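Local atomic coordinates of subtilisin-like protein (Prochloron didemni, PDB entry 3ZXY), a protein that probably cleaves peptide bonds as a serine-type endopeptidase of the peptidase S8 family, represented here by its subtilisin-like protease domain. Residues A[87-90]-A[91-95]; A[115-118]-A[119-123]; A[236-239]-A[240-243]. The protein carries 1 engineered substitution. All coordinates share one frame; numbering follows the deposited sequence.

Contact 1: residues A[87-90]-A[91-95]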
ATOM      1  N   ARG A  87      16.215  -0.849 -16.561  1.00 20.58           N
ATOM      2  CA  ARG A  87      15.608   0.432 -16.868  1.00 21.48           C
ATOM      3  C   ARG A  87      14.581   0.813 -15.812  1.00 20.28           C
ATOM      4  O   ARG A  87      13.843  -0.020 -15.322  1.00 18.46           O
ATOM      5  CB  ARG A  87      14.947   0.418 -18.243  1.00 23.93           C
ATOM      6  CG  ARG A  87      15.923   0.341 -19.398  1.00 26.71           C
ATOM      7  CD  ARG A  87      15.146   0.278 -20.704  1.00 29.36           C
ATOM      8  NE  ARG A  87      16.001   0.122 -21.870  1.00 32.54           N
ATOM      9  CZ  ARG A  87      16.486  -1.041 -22.310  1.00 34.22           C
ATOM     10  NH1 ARG A  87      16.221  -2.181 -21.665  1.00 33.93           N
ATOM     11  NH2 ARG A  87      17.254  -1.058 -23.399  1.00 36.01           N
ATOM     12  N   ARG A  88      14.557   2.088 -15.466  1.00 20.65           N
ATOM     13  CA  ARG A  88      13.514   2.592 -14.607  1.00 20.76           C
ATOM     14  C   ARG A  88      12.197   2.592 -15.358  1.00 21.10           C
ATOM     15  O   ARG A  88      12.163   2.612 -16.597  1.00 22.34           O
ATOM     16  CB  ARG A  88      13.818   4.010 -14.136  1.00 22.53           C
ATOM     17  CG  ARG A  88      13.805   5.074 -15.225  1.00 25.77           C
ATOM     18  CD  ARG A  88      13.828   6.487 -14.645  1.00 28.57           C
ATOM     19  NE  ARG A  88      12.632   6.778 -13.839  1.00 31.15           N
ATOM     20  CZ  ARG A  88      11.718   7.715 -14.101  1.00 32.61           C
ATOM     21  NH1 ARG A  88      11.823   8.493 -15.175  1.00 36.59           N
ATOM     22  NH2 ARG A  88      10.684   7.873 -13.273  1.00 34.03           N
ATOM     23  N   ILE A  89      11.105   2.595 -14.608  1.00 20.44           N
ATOM     24  CA  ILE A  89       9.803   2.840 -15.227  1.00 21.54           C
ATOM     25  C   ILE A  89       9.431   4.302 -14.986  1.00 22.45           C
ATOM     26  O   ILE A  89      10.016   4.966 -14.134  1.00 22.39           O
ATOM     27  CB  ILE A  89       8.723   1.850 -14.744  1.00 21.52           C
ATOM     28  CG1 ILE A  89       8.328   2.115 -13.290  1.00 21.05           C
ATOM     29  CG2 ILE A  89       9.238   0.423 -14.939  1.00 21.35           C
ATOM     30  CD1 ILE A  89       6.834   2.261 -13.092  1.00 21.76           C
ATOM     31  N   THR A  90       8.499   4.806 -15.789  1.00 23.08           N
ATOM     32  CA  THR A  90       8.161   6.224 -15.804  1.00 22.71           C
ATOM     33  C   THR A  90       6.845   6.490 -15.078  1.00 21.38           C
ATOM     34  O   THR A  90       6.102   5.569 -14.730  1.00 20.71           O
ATOM     35  CB  THR A  90       7.994   6.724 -17.242  1.00 24.57           C
ATOM     36  OG1 THR A  90       6.913   6.027 -17.873  1.00 24.95           O
ATOM     37  CG2 THR A  90       9.284   6.514 -18.070  1.00 25.93           C
ATOM     38  N   GLN A  91       6.562   7.768 -14.857  1.00 20.84           N
ATOM     39  CA  GLN A  91       5.269   8.159 -14.296  1.00 20.10           C
ATOM     40  C   GLN A  91       4.122   7.764 -15.223  1.00 20.70           C
ATOM     41  O   GLN A  91       3.025   7.484 -14.748  1.00 19.90           O
ATOM     42  CB  GLN A  91       5.242   9.659 -14.010  1.00 20.44           C
ATOM     43  CG  GLN A  91       6.139  10.041 -12.847  1.00 19.77           C
ATOM     44  CD  GLN A  91       6.006  11.500 -12.459  1.00 20.28           C
ATOM     45  OE1 GLN A  91       4.937  12.108 -12.629  1.00 20.50           O
ATOM     46  NE2 GLN A  91       7.092  12.080 -11.958  1.00 20.45           N
ATOM     47  N   LEU A  92       4.367   7.724 -16.525  1.00 22.07           N
ATOM     48  CA  LEU A  92       3.365   7.257 -17.480  1.00 23.36           C
ATOM     49  C   LEU A  92       3.079   5.765 -17.288  1.00 22.79           C
ATOM     50  O   LEU A  92       1.926   5.339 -17.355  1.00 22.17           O
ATOM     51  CB  LEU A  92       3.797   7.535 -18.928  1.00 25.86           C
ATOM     52  CG  LEU A  92       2.899   6.967 -20.044  1.00 27.74           C
ATOM     53  CD1 LEU A  92       1.465   7.488 -19.924  1.00 28.11           C
ATOM     54  CD2 LEU A  92       3.459   7.254 -21.434  1.00 30.04           C
ATOM     55  N   ASP A  93       4.124   4.975 -17.043  1.00 22.84           N
ATOM     56  CA  ASP A  93       3.952   3.543 -16.758  1.00 22.97           C
ATOM     57  C   ASP A  93       3.121   3.333 -15.489  1.00 21.03           C
ATOM     58  O   ASP A  93       2.287   2.434 -15.412  1.00 20.89           O
ATOM     59  CB  ASP A  93       5.304   2.833 -16.580  1.00 23.68           C
ATOM     60  CG  ASP A  93       6.155   2.835 -17.834  1.00 26.23           C
ATOM     61  OD1 ASP A  93       5.623   2.735 -18.975  1.00 27.18           O
ATOM     62  OD2 ASP A  93       7.399   2.925 -17.685  1.00 27.50           O
ATOM     63  N   LEU A  94       3.396   4.136 -14.472  1.00 19.32           N
ATOM     64  CA  LEU A  94       2.608   4.132 -13.233  0.50 18.31           C
ATOM     65  C   LEU A  94       1.165   4.460 -13.539  1.00 18.15           C
ATOM     66  O   LEU A  94       0.248   3.790 -13.054  1.00 17.07           O
ATOM     67  CB  LEU A  94       3.118   5.162 -12.213  0.50 18.09           C
ATOM     68  CG  LEU A  94       4.274   4.811 -11.284  0.50 17.85           C
ATOM     69  CD1 LEU A  94       4.624   6.006 -10.404  0.50 17.34           C
ATOM     70  CD2 LEU A  94       3.872   3.612 -10.453  0.50 17.72           C
ATOM     71  N   ALA A  95       0.957   5.508 -14.331  1.00 18.24           N
ATOM     72  CA  ALA A  95      -0.412   5.947 -14.653  1.00 18.78           C
ATOM     73  C   ALA A  95      -1.181   4.839 -15.352  1.00 19.61           C
ATOM     74  O   ALA A  95      -2.357   4.614 -15.064  1.00 19.38           O
ATOM     75  CB  ALA A  95      -0.398   7.212 -15.517  1.00 19.55           C
TER
HETATM   76  O   HOH W   1       8.817   9.713 -15.313  1.00 35.79           O

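Contact 2: residues A[115-118]-A[119-123]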
ATOM      1  N   GLU A 115       8.692   8.700  -7.114  1.00 14.96           N
ATOM      2  CA  GLU A 115       9.807   9.480  -7.614  1.00 16.28           C
ATOM      3  C   GLU A 115       9.932  10.723  -6.752  1.00 14.92           C
ATOM      4  O   GLU A 115       8.933  11.359  -6.429  1.00 13.59           O
ATOM      5  CB  GLU A 115       9.556   9.892  -9.079  1.00 18.92           C
ATOM      6  CG  GLU A 115      10.655  10.739  -9.692  1.00 22.10           C
ATOM      7  CD  GLU A 115      10.654  10.748 -11.210  1.00 24.84           C
ATOM      8  OE1 GLU A 115       9.610  10.439 -11.828  1.00 25.97           O
ATOM      9  OE2 GLU A 115      11.723  11.061 -11.791  1.00 29.67           O
ATOM     10  N   LEU A 116      11.161  11.087  -6.409  1.00 14.71           N
ATOM     11  CA  LEU A 116      11.442  12.306  -5.687  1.00 15.06           C
ATOM     12  C   LEU A 116      11.144  13.520  -6.569  1.00 16.39           C
ATOM     13  O   LEU A 116      11.442  13.508  -7.772  1.00 17.05           O
ATOM     14  CB  LEU A 116      12.922  12.311  -5.273  1.00 15.54           C
ATOM     15  CG  LEU A 116      13.443  13.457  -4.428  1.00 15.75           C
ATOM     16  CD1 LEU A 116      12.791  13.467  -3.061  1.00 15.17           C
ATOM     17  CD2 LEU A 116      14.971  13.348  -4.321  1.00 16.42           C
ATOM     18  N   THR A 117      10.591  14.567  -5.945  1.00 16.81           N
ATOM     19  CA  THR A 117      10.169  15.796  -6.614  1.00 18.61           C
ATOM     20  C   THR A 117      10.645  17.002  -5.821  1.00 20.08           C
ATOM     21  O   THR A 117      11.105  16.854  -4.694  1.00 20.21           O
ATOM     22  CB  THR A 117       8.640  15.895  -6.670  1.00 18.59           C
ATOM     23  OG1 THR A 117       8.136  16.082  -5.337  1.00 18.37           O
ATOM     24  CG2 THR A 117       8.045  14.662  -7.290  1.00 18.43           C
ATOM     25  N   ASP A 118      10.550  18.195  -6.409  1.00 21.55           N
ATOM     26  CA  ASP A 118      10.816  19.439  -5.676  1.00 23.18           C
ATOM     27  C   ASP A 118       9.660  19.818  -4.727  1.00 22.84           C
ATOM     28  O   ASP A 118       9.904  20.183  -3.570  1.00 23.94           O
ATOM     29  CB  ASP A 118      11.056  20.599  -6.650  1.00 25.31           C
ATOM     30  CG  ASP A 118      12.395  20.520  -7.346  1.00 26.98           C
ATOM     31  OD1 ASP A 118      13.277  19.775  -6.879  1.00 27.83           O
ATOM     32  OD2 ASP A 118      12.570  21.232  -8.360  1.00 29.72           O
ATOM     33  N   PHE A 119       8.432  19.728  -5.234  1.00 21.86           N
ATOM     34  CA  PHE A 119       7.230  20.251  -4.573  1.00 21.55           C
ATOM     35  C   PHE A 119       6.022  19.347  -4.662  1.00 20.41           C
ATOM     36  O   PHE A 119       4.912  19.816  -4.446  1.00 21.86           O
ATOM     37  CB  PHE A 119       6.786  21.537  -5.251  1.00 23.75           C
ATOM     38  CG  PHE A 119       7.810  22.593  -5.234  1.00 24.66           C
ATOM     39  CD1 PHE A 119       8.185  23.164  -4.040  1.00 24.99           C
ATOM     40  CD2 PHE A 119       8.409  23.003  -6.396  1.00 26.72           C
ATOM     41  CE1 PHE A 119       9.142  24.140  -4.004  1.00 26.59           C
ATOM     42  CE2 PHE A 119       9.365  23.989  -6.382  1.00 27.70           C
ATOM     43  CZ  PHE A 119       9.735  24.562  -5.179  1.00 27.81           C
ATOM     44  N   GLY A 120       6.215  18.099  -5.042  1.00 18.68           N
ATOM     45  CA  GLY A 120       5.093  17.195  -5.267  1.00 18.41           C
ATOM     46  C   GLY A 120       4.470  17.361  -6.643  1.00 19.13           C
ATOM     47  O   GLY A 120       3.330  16.912  -6.867  1.00 19.68           O
ATOM     48  N   GLU A 121       5.200  18.003  -7.551  1.00 20.11           N
ATOM     49  CA  GLU A 121       4.816  18.094  -8.971  1.00 21.37           C
ATOM     50  C   GLU A 121       4.880  16.715  -9.617  1.00 20.51           C
ATOM     51  O   GLU A 121       5.688  15.880  -9.242  1.00 19.34           O
ATOM     52  CB  GLU A 121       5.703  19.090  -9.748  1.00 23.46           C
ATOM     53  CG  GLU A 121       7.149  18.653 -10.066  1.00 24.11           C
ATOM     54  CD  GLU A 121       8.127  18.796  -8.900  1.00 24.48           C
ATOM     55  OE1 GLU A 121       7.695  19.229  -7.816  1.00 23.61           O
ATOM     56  OE2 GLU A 121       9.349  18.477  -9.054  1.00 25.56           O
ATOM     57  N   ALA A 122       4.005  16.486 -10.588  1.00 21.31           N
ATOM     58  CA  ALA A 122       3.952  15.207 -11.286  1.00 20.77           C
ATOM     59  C   ALA A 122       3.567  15.450 -12.735  1.00 22.27           C
ATOM     60  O   ALA A 122       3.002  16.494 -13.079  1.00 23.07           O
ATOM     61  CB  ALA A 122       2.958  14.284 -10.626  1.00 20.12           C
ATOM     62  N   ASP A 123       3.911  14.486 -13.576  1.00 22.76           N
ATOM     63  CA  ASP A 123       3.534  14.525 -14.983  1.00 25.04           C
ATOM     64  C   ASP A 123       2.018  14.478 -15.082  1.00 24.49           C
ATOM     65  O   ASP A 123       1.341  13.866 -14.236  1.00 22.11           O
ATOM     66  CB  ASP A 123       4.145  13.338 -15.730  1.00 27.21           C
ATOM     67  CG  ASP A 123       5.674  13.415 -15.820  1.00 30.10           C
ATOM     68  OD1 ASP A 123       6.242  14.538 -15.948  1.00 33.19           O
ATOM     69  OD2 ASP A 123       6.321  12.338 -15.771  1.00 32.09           O
TER

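Contact 3: residues A[236-239]-A[240-243]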
ATOM      1  N   ASP A 236     -16.287   2.496   1.208  1.00 15.82           N
ATOM      2  CA  ASP A 236     -15.978   3.908   0.968  1.00 15.48           C
ATOM      3  C   ASP A 236     -14.502   4.144   1.258  1.00 13.62           C
ATOM      4  O   ASP A 236     -14.117   4.483   2.390  1.00 12.83           O
ATOM      5  CB  ASP A 236     -16.869   4.777   1.860  1.00 16.27           C
ATOM      6  CG  ASP A 236     -16.792   6.262   1.538  1.00 17.51           C
ATOM      7  OD1 ASP A 236     -15.847   6.713   0.846  1.00 18.00           O
ATOM      8  OD2 ASP A 236     -17.707   7.008   2.023  1.00 19.40           O
ATOM      9  N   PRO A 237     -13.659   3.917   0.246  1.00 13.07           N
ATOM     10  CA  PRO A 237     -12.229   4.016   0.440  1.00 12.35           C
ATOM     11  C   PRO A 237     -11.758   5.375   0.934  1.00 12.45           C
ATOM     12  O   PRO A 237     -10.857   5.425   1.788  1.00 11.59           O
ATOM     13  CB  PRO A 237     -11.668   3.663  -0.943  1.00 12.64           C
ATOM     14  CG  PRO A 237     -12.678   2.658  -1.437  1.00 13.17           C
ATOM     15  CD  PRO A 237     -13.992   3.264  -1.032  1.00 13.72           C
ATOM     16  N   GLN A 238     -12.325   6.467   0.429  1.00 13.41           N
ATOM     17  CA  GLN A 238     -11.913   7.781   0.914  1.00 14.16           C
ATOM     18  C   GLN A 238     -12.320   8.019   2.366  1.00 13.44           C
ATOM     19  O   GLN A 238     -11.617   8.691   3.105  1.00 12.84           O
ATOM     20  CB  GLN A 238     -12.379   8.911  -0.004  1.00 16.63           C
ATOM     21  CG  GLN A 238     -11.513   9.054  -1.255  1.00 18.24           C
ATOM     22  CD  GLN A 238     -10.067   9.466  -0.941  1.00 19.44           C
ATOM     23  OE1 GLN A 238      -9.824  10.318  -0.083  1.00 22.55           O
ATOM     24  NE2 GLN A 238      -9.115   8.858  -1.629  1.00 21.82           N
ATOM     25  N   LYS A 239     -13.427   7.443   2.799  1.00 13.53           N
ATOM     26  CA  LYS A 239     -13.794   7.507   4.213  1.00 13.92           C
ATOM     27  C   LYS A 239     -12.794   6.733   5.060  1.00 12.22           C
ATOM     28  O   LYS A 239     -12.439   7.161   6.173  1.00 11.67           O
ATOM     29  CB  LYS A 239     -15.208   6.949   4.447  1.00 15.68           C
ATOM     30  CG  LYS A 239     -15.669   7.059   5.897  1.00 18.16           C
ATOM     31  CD  LYS A 239     -17.114   6.622   6.040  1.00 22.29           C
ATOM     32  CE  LYS A 239     -17.668   6.900   7.440  1.00 24.79           C
ATOM     33  NZ  LYS A 239     -18.975   6.209   7.634  1.00 30.01           N
ATOM     34  N   VAL A 240     -12.347   5.581   4.564  1.00 11.32           N
ATOM     35  CA  VAL A 240     -11.359   4.802   5.289  1.00 11.09           C
ATOM     36  C   VAL A 240     -10.052   5.586   5.442  1.00 10.58           C
ATOM     37  O   VAL A 240      -9.433   5.588   6.517  1.00 10.37           O
ATOM     38  CB  VAL A 240     -11.156   3.426   4.632  1.00 11.10           C
ATOM     39  CG1 VAL A 240      -9.861   2.781   5.120  1.00 11.39           C
ATOM     40  CG2 VAL A 240     -12.390   2.539   4.867  1.00 11.96           C
ATOM     41  N   ARG A 241      -9.633   6.281   4.391  1.00 10.95           N
ATOM     42  CA  ARG A 241      -8.498   7.191   4.522  1.00 10.90           C
ATOM     43  C   ARG A 241      -8.698   8.211   5.646  1.00 10.88           C
ATOM     44  O   ARG A 241      -7.808   8.457   6.454  1.00 10.57           O
ATOM     45  CB  ARG A 241      -8.259   7.924   3.206  1.00 11.99           C
ATOM     46  CG  ARG A 241      -7.122   8.930   3.230  1.00 12.69           C
ATOM     47  CD  ARG A 241      -7.031   9.560   1.859  1.00 14.20           C
ATOM     48  NE  ARG A 241      -6.110  10.643   1.707  1.00 15.75           N
ATOM     49  CZ  ARG A 241      -6.389  11.936   1.798  1.00 16.34           C
ATOM     50  NH1 ARG A 241      -7.592  12.395   2.165  1.00 17.64           N
ATOM     51  NH2 ARG A 241      -5.422  12.799   1.529  1.00 17.53           N
ATOM     52  N   GLN A 242      -9.890   8.804   5.691  1.00 10.92           N
ATOM     53  CA  GLN A 242     -10.188   9.833   6.694  1.00 11.76           C
ATOM     54  C   GLN A 242     -10.127   9.227   8.105  1.00 11.05           C
ATOM     55  O   GLN A 242      -9.609   9.850   9.051  1.00 10.87           O
ATOM     56  CB  GLN A 242     -11.557  10.455   6.399  1.00 13.11           C
ATOM     57  CG  GLN A 242     -11.791  11.771   7.110  1.00 14.43           C
ATOM     58  CD  GLN A 242     -11.077  12.962   6.475  1.00 16.04           C
ATOM     59  OE1 GLN A 242     -10.267  12.814   5.554  1.00 17.82           O
ATOM     60  NE2 GLN A 242     -11.375  14.143   6.970  1.00 17.41           N
ATOM     61  N   LEU A 243     -10.660   8.016   8.246  1.00 10.68           N
ATOM     62  CA  LEU A 243     -10.621   7.323   9.538  1.00 10.90           C
ATOM     63  C   LEU A 243      -9.195   7.032   9.996  1.00 10.51           C
ATOM     64  O   LEU A 243      -8.863   7.198  11.167  1.00 10.40           O
ATOM     65  CB  LEU A 243     -11.414   6.010   9.487  1.00 11.12           C
ATOM     66  CG  LEU A 243     -12.927   6.144   9.350  1.00 11.91           C
ATOM     67  CD1 LEU A 243     -13.505   4.816   8.870  1.00 12.79           C
ATOM     68  CD2 LEU A 243     -13.551   6.558  10.668  1.00 12.83           C
TER
HETATM   69  O   HOH W   2      -9.994  11.110   3.129  1.00 17.80           O

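Contact 1: residues A[87-90]-A[91-95]
Thr90 and Asp93 meet where the extended loop 87-90, which follows strand 75-80, turns into the first turn of helix 91-103, with Thr90 as N-cap. The first i to i+4 bond of this turn runs from Leu94 N to Thr90 O at 3.1 Å. Around it the two side chains form a capping box. Thr90 OG1 sits between its own backbone N and carbonyl carbon (chi1 62°), which faces it to the open helix end, where it accepts from Asp93 N at 3.1 Å. In return Thr90 N donates to Asp93 OD2 at 2.9 Å in a nearly straight bond (170°) that reaches the oxygen from above the carboxylate plane. The other oxygen, Asp93 OD1, is salt-bridged to Arg96 NH1, three residues further along the helix. Ile89 lies beside the box, its CB 3.4 Å from Asp93 OD2. At the start of the helix a water accepts from both Gln91 N, at 3.0 Å, and Arg88 NH1, while Arg88 NH2 is salt-bridged to Glu115. Leu92 packs on Trp125 of helix 124-135. Two backbone N-H groups of the helix start, at Gln91 and Asp93, are thus met by the water and the threonine hydroxyl, and the carboxylate of Asp93, lying near the positive end of the helix dipole, is likely to be stabilised as an anion.

Contact 2: residues A[115-118]-A[119-123]
Chi1 of Thr117 (68°) and the doubly folded chain of Glu121 (chi1 73°, then a bend at chi2) turn both side chains onto residues 118-120. Thr117 OG1 is set over the chain that follows, where it accepts from Gly120 N at 2.8 Å with a bent N-H angle of 140°. Glu121, folded back, brings its carboxylate to two successive backbone N-H groups. Asp118 N donates to Glu121 OE2 at 2.9 Å on the syn side, and Phe119 N donates to Glu121 OE1 at 2.7 Å through the syn lone pair. With both oxygens engaged, the carboxylate is held against rotation. Thr117 CB packs against it, 3.6 Å from Glu121 OE2, and Thr117 CG2 comes to 3.3 Å from Glu121 O. The exposed side of the turn carries a CH-pi contact, Asp118 CB lying over one face of the Phe119 ring, 4.0 Å from its centroid. Asp118 OD2 is 4.3 Å from Glu121 OE2, and these like charges probably disfavour one another, though the two N-H donors would offset part of the cost for Glu121. Gly120 has positive phi, where a side chain would press on the carbonyl O of Phe119. The turn leads from strand 115-117, paired antiparallel with strand 152-154, to helix 124-135: Thr117 OG1 is also hydrogen-bonded to Leu152 O, Thr117 packs on Val154, and Ala122 rests on Val154 and Leu158 just before the helix begins.

Contact 3: residues A[236-239]-A[240-243]
Val240 N donates to Asp236 O at 3.0 Å, opening the alpha-helical bonding of helix 237-247, a helix of the subtilisin-like fold. The same i to i+4 pattern carries on through Arg241 N to Pro237 O, Gln242 N to Gln238 O and Leu243 N to Lys239 O. Asp236 is the N-cap: its OD1 accepts from Lys239 N at 3.2 Å, from well above the carboxylate plane (72°), and the same oxygen is held by Asn137 ND2. Pro237 occupies the first helical position and packs on His107 and Leu139. Among the polar side chains, Gln238 and Arg241 lie side by side and point the same way, their amide and guanidinium planes 46° apart. Gln238 bends at chi2 (-65°), which swings OE1 back to 3.5 Å from Arg241 CD, an alongside contact with the aliphatic arm. Their polar ends are tied down by backbone carbonyls beyond the helix, Gln238 NE2 to Ala160 O and Arg241 NE to Val161 O. Losing the Gln238 amide to an alanine here is likely to leave Ala160 O without this donor and the aliphatic arm of Arg241 without its neighbour. The apolar side chains pack on neighbouring helices: Val240 rests on Ala221 and Leu225 of helix 210-230, and Leu243 on Leu275 and Leu276 of helix 269-278. At the edge of the Arg241 guanidinium, in its plane, a water accepts from NH1 of Arg241 at 2.9 Å.

How the contacts relate
Contacts 1 and 2 are neighbours that touch, on one side of the molecule, whereas contact 3 stands apart, its nearest atoms about 16 Å from contact 1 and about 13 Å from contact 2. Gln91 joins the first two, its OE1 2.8 Å from Asp123 N and its NE2 3.0 Å from Glu115 OE1, probable hydrogen bonds that tie the start of helix 91-103 to strand 115-117 and the entry to helix 124-135. Contact 2 is a surface turn held by side-chain oxygens; contacts 1 and 3 are partly buried helix starts. Their caps differ: contact 1 has a reciprocal threonine-aspartate box, contact 3 an Asp N-cap with a single capping bond.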